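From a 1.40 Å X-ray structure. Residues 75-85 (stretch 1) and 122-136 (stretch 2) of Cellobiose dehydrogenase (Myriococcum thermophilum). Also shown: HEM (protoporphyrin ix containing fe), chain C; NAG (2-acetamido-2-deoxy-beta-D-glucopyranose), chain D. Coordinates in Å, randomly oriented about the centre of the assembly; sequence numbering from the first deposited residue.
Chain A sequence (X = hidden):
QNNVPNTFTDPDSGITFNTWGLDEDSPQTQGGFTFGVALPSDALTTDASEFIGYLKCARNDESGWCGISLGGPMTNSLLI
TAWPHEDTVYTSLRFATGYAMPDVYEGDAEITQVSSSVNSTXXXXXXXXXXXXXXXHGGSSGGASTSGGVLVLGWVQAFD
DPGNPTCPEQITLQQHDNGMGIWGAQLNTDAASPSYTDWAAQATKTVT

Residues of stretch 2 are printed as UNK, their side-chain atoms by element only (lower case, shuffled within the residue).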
# COMPACT_ATOMS: atom_id res chain seq x y z
N THR A 75 -8.88 3.38 -11.34
CA THR A 75 -8.68 2.74 -12.63
C THR A 75 -7.30 2.94 -13.25
O THR A 75 -6.62 3.93 -12.98
CB THR A 75 -9.69 3.25 -13.65
OG1 THR A 75 -9.61 4.68 -13.68
CG2 THR A 75 -11.11 2.82 -13.26
N ASN A 76 -6.92 1.98 -14.07
CA ASN A 76 -5.67 2.04 -14.86
C ASN A 76 -4.43 2.21 -14.00
O ASN A 76 -3.42 2.77 -14.44
CB ASN A 76 -5.77 3.16 -15.88
CG ASN A 76 -6.91 2.94 -16.85
OD1 ASN A 76 -6.97 1.90 -17.52
ND2 ASN A 76 -7.85 3.88 -16.91
N SER A 77 -4.50 1.69 -12.78
CA SER A 77 -3.41 1.81 -11.80
C SER A 77 -3.19 0.49 -11.06
O SER A 77 -4.15 -0.23 -10.75
CB SER A 77 -3.76 2.90 -10.76
OG SER A 77 -4.12 4.12 -11.40
N LEU A 78 -1.94 0.17 -10.74
CA LEU A 78 -1.70 -0.97 -9.89
C LEU A 78 -2.30 -0.70 -8.50
O LEU A 78 -2.05 0.34 -7.88
CB LEU A 78 -0.20 -1.28 -9.79
CG LEU A 78 0.16 -2.52 -8.97
CD1 LEU A 78 -0.61 -3.73 -9.47
CD2 LEU A 78 1.67 -2.77 -9.05
N LEU A 79 -3.12 -1.65 -8.03
CA LEU A 79 -3.83 -1.51 -6.75
C LEU A 79 -3.28 -2.52 -5.75
O LEU A 79 -3.02 -3.66 -6.10
CB LEU A 79 -5.32 -1.79 -6.93
CG LEU A 79 -6.07 -0.98 -8.00
CD1 LEU A 79 -7.56 -1.39 -8.04
CD2 LEU A 79 -5.93 0.50 -7.74
N ILE A 80 -3.10 -2.09 -4.51
CA ILE A 80 -2.71 -2.99 -3.42
C ILE A 80 -3.87 -3.07 -2.46
O ILE A 80 -4.30 -2.05 -1.91
CB ILE A 80 -1.48 -2.47 -2.65
CG1 ILE A 80 -0.28 -2.32 -3.59
CG2 ILE A 80 -1.13 -3.42 -1.51
CD1 ILE A 80 0.83 -1.48 -2.97
N THR A 81 -4.39 -4.28 -2.28
CA THR A 81 -5.45 -4.53 -1.32
C THR A 81 -4.86 -5.29 -0.13
O THR A 81 -4.03 -6.16 -0.32
CB THR A 81 -6.59 -5.37 -1.95
OG1 THR A 81 -7.04 -4.74 -3.16
CG2 THR A 81 -7.76 -5.48 -1.01
N ALA A 82 -5.26 -4.95 1.09
CA ALA A 82 -4.71 -5.62 2.29
C ALA A 82 -5.79 -5.83 3.35
O ALA A 82 -6.69 -5.00 3.53
CB ALA A 82 -3.59 -4.80 2.88
N TRP A 83 -5.70 -6.96 4.05
CA TRP A 83 -6.71 -7.30 5.06
C TRP A 83 -6.15 -8.38 5.97
O TRP A 83 -5.27 -9.14 5.57
CB TRP A 83 -8.01 -7.79 4.39
CG TRP A 83 -7.86 -9.12 3.72
CD1 TRP A 83 -8.16 -10.35 4.25
CD2 TRP A 83 -7.32 -9.35 2.42
NE1 TRP A 83 -7.84 -11.33 3.34
CE2 TRP A 83 -7.32 -10.74 2.21
CE3 TRP A 83 -6.83 -8.51 1.41
CZ2 TRP A 83 -6.88 -11.32 1.02
CZ3 TRP A 83 -6.38 -9.09 0.23
CH2 TRP A 83 -6.41 -10.48 0.05
N PRO A 84 -6.62 -8.43 7.22
CA PRO A 84 -6.16 -9.45 8.16
C PRO A 84 -7.16 -10.60 8.26
O PRO A 84 -8.37 -10.42 8.08
CB PRO A 84 -6.10 -8.70 9.48
CG PRO A 84 -7.26 -7.72 9.37
CD PRO A 84 -7.45 -7.40 7.89
N HIS A 85 -6.64 -11.78 8.54
CA HIS A 85 -7.48 -12.91 8.89
C HIS A 85 -6.70 -13.68 9.92
O HIS A 85 -5.57 -14.06 9.67
CB HIS A 85 -7.79 -13.79 7.68
CG HIS A 85 -8.77 -14.88 7.98
ND1 HIS A 85 -8.38 -16.18 8.25
CD2 HIS A 85 -10.12 -14.86 8.11
CE1 HIS A 85 -9.44 -16.91 8.50
NE2 HIS A 85 -10.51 -16.14 8.42
N UNK A 122 -6.71 -2.42 14.75
CA UNK A 122 -5.89 -2.08 13.58
C UNK A 122 -5.15 -3.29 13.06
O UNK A 122 -4.98 -4.28 13.76
c UNK A 122 -5.65 1.42 13.54
c UNK A 122 -6.43 1.86 15.54
n UNK A 122 -6.26 2.37 14.33
c UNK A 122 -5.46 0.32 14.31
c UNK A 122 -4.85 -1.01 13.97
n UNK A 122 -5.96 0.63 15.56
N UNK A 123 -4.69 -3.19 11.82
CA UNK A 123 -3.68 -4.10 11.30
C UNK A 123 -2.63 -3.29 10.57
O UNK A 123 -2.91 -2.22 10.08
c UNK A 123 -6.35 -3.95 6.94
c UNK A 123 -4.99 -4.75 9.21
c UNK A 123 -4.26 -5.22 10.44
c UNK A 123 -4.39 -4.82 7.97
c UNK A 123 -5.06 -4.41 6.84
c UNK A 123 -6.28 -4.30 9.29
c UNK A 123 -6.96 -3.90 8.16
N UNK A 124 -1.40 -3.78 10.57
CA UNK A 124 -0.32 -3.09 9.88
C UNK A 124 0.61 -4.06 9.20
O UNK A 124 0.68 -5.22 9.54
o UNK A 124 1.27 -2.84 11.69
c UNK A 124 0.44 -2.14 10.80
N UNK A 125 1.27 -3.55 8.17
CA UNK A 125 2.14 -4.34 7.33
C UNK A 125 3.33 -3.52 6.88
O UNK A 125 3.20 -2.38 6.50
c UNK A 125 1.24 -5.85 3.82
c UNK A 125 2.40 -7.00 5.68
c UNK A 125 1.35 -4.79 6.10
c UNK A 125 2.07 -5.66 5.07
N UNK A 126 4.50 -4.13 6.90
CA UNK A 126 5.66 -3.62 6.15
C UNK A 126 6.01 -4.63 5.07
O UNK A 126 6.19 -5.83 5.33
c UNK A 126 7.52 -1.93 9.13
c UNK A 126 6.87 -3.32 7.06
c UNK A 126 8.09 -2.95 6.21
c UNK A 126 6.51 -2.18 8.03
N UNK A 127 6.08 -4.14 3.83
CA UNK A 127 6.19 -5.04 2.70
C UNK A 127 7.06 -4.46 1.59
O UNK A 127 7.15 -3.24 1.43
c UNK A 127 3.37 -3.28 2.43
c UNK A 127 4.05 -4.16 1.60
c UNK A 127 4.02 -3.92 0.23
c UNK A 127 4.78 -5.36 2.16
c UNK A 127 2.68 -2.16 1.91
c UNK A 127 2.67 -1.95 0.55
c UNK A 127 3.34 -2.83 -0.29
N UNK A 128 7.72 -5.33 0.85
CA UNK A 128 8.43 -4.92 -0.36
C UNK A 128 7.53 -5.13 -1.56
O UNK A 128 6.91 -6.18 -1.72
c UNK A 128 11.70 -6.31 -1.89
c UNK A 128 10.54 -5.34 -1.72
n UNK A 128 12.69 -5.81 -2.85
n UNK A 128 14.76 -5.88 -3.89
c UNK A 128 9.70 -5.74 -0.51
n UNK A 128 14.18 -7.46 -2.30
c UNK A 128 13.88 -6.38 -3.02
N UNK A 129 7.41 -4.11 -2.41
CA UNK A 129 6.57 -4.18 -3.60
C UNK A 129 7.52 -4.12 -4.79
O UNK A 129 7.90 -3.04 -5.24
s UNK A 129 4.04 -3.31 -4.54
c UNK A 129 5.58 -3.02 -3.62
N UNK A 130 7.92 -5.29 -5.28
CA UNK A 130 8.86 -5.36 -6.39
C UNK A 130 8.15 -5.14 -7.73
O UNK A 130 7.08 -5.69 -7.95
c UNK A 130 9.56 -6.73 -6.39
c UNK A 130 10.61 -6.85 -5.31
c UNK A 130 11.42 -8.13 -5.43
n UNK A 130 13.26 -7.03 -6.73
c UNK A 130 12.24 -8.14 -6.71
N UNK A 131 8.76 -4.33 -8.60
CA UNK A 131 8.19 -4.05 -9.92
C UNK A 131 6.78 -3.48 -9.83
O UNK A 131 5.91 -3.82 -10.64
c UNK A 131 8.21 -5.32 -10.77
n UNK A 131 9.83 -7.12 -10.61
o UNK A 131 10.51 -5.13 -11.41
c UNK A 131 9.62 -5.85 -10.97
N UNK A 132 6.59 -2.59 -8.87
CA UNK A 132 5.26 -2.06 -8.56
C UNK A 132 5.05 -0.67 -9.08
O UNK A 132 3.91 -0.23 -9.18
s UNK A 132 4.67 -3.69 -6.40
c UNK A 132 5.01 -2.06 -7.06
N UNK A 133 6.12 0.04 -9.43
CA UNK A 133 5.96 1.43 -9.83
C UNK A 133 5.81 1.68 -11.33
O UNK A 133 5.58 2.82 -11.73
c UNK A 133 7.03 2.29 -7.69
c UNK A 133 8.25 3.04 -7.17
c UNK A 133 5.71 2.89 -7.16
c UNK A 133 7.04 2.31 -9.22
N UNK A 134 5.96 0.63 -12.14
CA UNK A 134 5.57 0.64 -13.55
C UNK A 134 4.73 -0.60 -13.78
O UNK A 134 5.12 -1.69 -13.37
n UNK A 134 8.80 2.90 -12.59
c UNK A 134 8.58 1.75 -13.22
c UNK A 134 6.77 0.61 -14.51
o UNK A 134 9.08 0.68 -12.86
c UNK A 134 7.66 1.82 -14.41
N UNK A 135 3.57 -0.44 -14.41
CA UNK A 135 2.65 -1.55 -14.53
C UNK A 135 2.09 -1.67 -15.93
O UNK A 135 2.08 -0.70 -16.70
c UNK A 135 1.72 2.44 -10.88
c UNK A 135 0.17 2.10 -13.12
n UNK A 135 -0.48 1.68 -14.25
c UNK A 135 0.83 -0.03 -13.60
c UNK A 135 -0.08 0.40 -14.54
c UNK A 135 0.88 3.47 -11.32
c UNK A 135 0.11 3.33 -12.44
c UNK A 135 1.01 1.05 -12.69
c UNK A 135 1.50 -1.37 -13.54
c UNK A 135 1.79 1.23 -11.54
N UNK A 136 1.62 -2.86 -16.25
CA UNK A 136 0.94 -3.10 -17.51
C UNK A 136 -0.05 -4.23 -17.31
O UNK A 136 0.31 -5.30 -16.82
c UNK A 136 1.94 -3.46 -18.62
o UNK A 136 1.30 -3.48 -19.88
CHA HEM C . -13.60 5.16 -5.96
CHB HEM C . -16.27 1.01 -6.72
CHC HEM C . -12.68 -1.72 -4.95
CHD HEM C . -9.74 2.32 -5.04
C1A HEM C . -14.64 4.24 -6.35
C2A HEM C . -15.93 4.71 -6.91
C3A HEM C . -16.73 3.49 -7.14
C4A HEM C . -15.85 2.39 -6.68
CMA HEM C . -18.13 3.41 -7.71
CAA HEM C . -16.30 6.14 -7.19
CBA HEM C . -16.91 6.71 -5.92
CGA HEM C . -17.23 8.17 -6.12
O1A HEM C . -16.82 8.76 -7.15
O2A HEM C . -17.89 8.75 -5.25
C1B HEM C . -15.54 -0.13 -6.24
C2B HEM C . -16.15 -1.45 -6.17
C3B HEM C . -15.07 -2.26 -5.62
C4B HEM C . -13.98 -1.30 -5.46
CMB HEM C . -17.55 -1.83 -6.53
CAB HEM C . -15.04 -3.70 -5.27
CBB HEM C . -15.88 -4.58 -5.77
C1C HEM C . -11.51 -0.87 -4.93
C2C HEM C . -10.16 -1.40 -4.61
C3C HEM C . -9.32 -0.21 -4.62
C4C HEM C . -10.18 0.95 -4.93
CMC HEM C . -9.77 -2.83 -4.37
CAC HEM C . -7.86 -0.12 -4.41
CBC HEM C . -7.14 -0.98 -3.69
C1D HEM C . -10.61 3.47 -5.25
C2D HEM C . -10.04 4.81 -5.13
C3D HEM C . -11.18 5.67 -5.40
C4D HEM C . -12.26 4.70 -5.66
CMD HEM C . -8.62 5.19 -4.82
CAD HEM C . -11.22 7.17 -5.43
CBD HEM C . -10.68 7.69 -6.76
CGD HEM C . -11.60 7.43 -7.94
O1D HEM C . -11.13 6.79 -8.92
O2D HEM C . -12.78 7.85 -7.92
NA HEM C . -14.60 2.82 -6.10
NB HEM C . -14.28 -0.02 -5.80
NC HEM C . -11.58 0.59 -5.03
ND HEM C . -11.94 3.39 -5.54
FE HEM C . -13.05 1.64 -5.79
C1 NAG D . -3.13 -2.09 17.70
C2 NAG D . -2.40 -1.18 18.69
C3 NAG D . -1.91 0.08 17.98
C4 NAG D . -1.06 -0.29 16.77
C5 NAG D . -1.87 -1.21 15.86
C6 NAG D . -1.09 -1.71 14.67
C7 NAG D . -3.14 -1.44 21.01
C8 NAG D . -4.10 -0.97 22.07
N2 NAG D . -3.24 -0.84 19.82
O3 NAG D . -1.15 0.88 18.88
O4 NAG D . -0.67 0.87 16.06
O5 NAG D . -2.28 -2.37 16.59
O6 NAG D . -0.60 -0.63 13.90
O7 NAG D . -2.32 -2.33 21.23

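Position 122 carries six side-chain atoms, one carbon leading to a five-membered ring of three carbons and two nitrogens, an imidazole. It lies beyond reach of stretch 1, and its CB is 3.5 Å from C5 of the NAG sugar: His 122. Position 123 has seven carbons, one followed by a six-membered ring, with no hydroxyl oxygen; the ring lies against Ala 82, Trp 83 and Pro 84. This is Phe 123. Its CD2 is 3.6 Å from Pro 84 CG, and Pro 84 CD sits 3.5 Å from the ring centroid, 11° off the normal, a CH-pi contact over the face.

Position 124 holds one carbon and one oxygen and does not touch stretch 1; its CB is 3.6 Å from NAG O6. The unbranched pair gives Ser 124. Position 125 has four carbons forked at the second; its CB points toward stretch 1, but the nearest approach is 5.0 Å, from one of its two terminal carbons to Ala 82 CB: Leu 125. At 126 four carbons fork at the first, one arm two carbons long, and the group is out of reach: Ile 126.

Position 127 repeats the pattern of one carbon and a six-carbon ring; its CB points toward stretch 1, and the ring touches Ile 80. It is Phe 127, whose CE2 lies 3.9 Å from Ile 80 CD1. At 128, three carbons in a row lead to a guanidinium, a nitrogen followed by a carbon bearing two more nitrogens, out of reach of stretch 1, with chi1 to chi3 all t: Arg 128.

Position 129 has one carbon and one sulfur. That sulfur is 4.0 Å from Ile 80 CD1 and only 2.0 Å from the sulfur of position 132, a covalent distance, so this is a disulfide-bonded Cys 129. Position 130, four carbons in a row ending in nitrogen, is Lys 130, out of reach. At 131 two carbons, the second carrying one oxygen and one nitrogen, make Asn 131; its phi/psi of 57/41° suits the third place of a type II turn. Position 132, one carbon and the bonded sulfur, closes that turn as Cys 132, with CB 4.0 Å from Leu 78 CD2.

Position 133, four carbons forked at the second, makes no contact: Leu 133. Position 134, three carbons with one oxygen and one nitrogen on the third, is the exposed Gln 134. Position 135 shows one carbon and fused five- and six-membered rings containing a single nitrogen, packed on residues 76 to 78: Trp 135. Position 136, one carbon and one oxygen, is Ser 136, turned out of reach.

The contact is mainly apolar and buries 531 Å² in total. The strands cross at 123°, and alternation sends Ile 80, Ala 82 and Pro 84 toward odd-numbered residues of stretch 2. Trp 135 anchors the other end: Leu 78 N and Ser 77 C lie over one ring face, Leu 78 CB is 3.7 Å from CE3 of Trp 135, and Trp 135 NE1 donates a weak hydrogen bond to Asn 76 O (3.1 Å, 133°). No other hydrogen bond joins the stretches, so shape and packing carry the contact.

Stretch 2 122-136: HFSLIFRCKNCLQWS
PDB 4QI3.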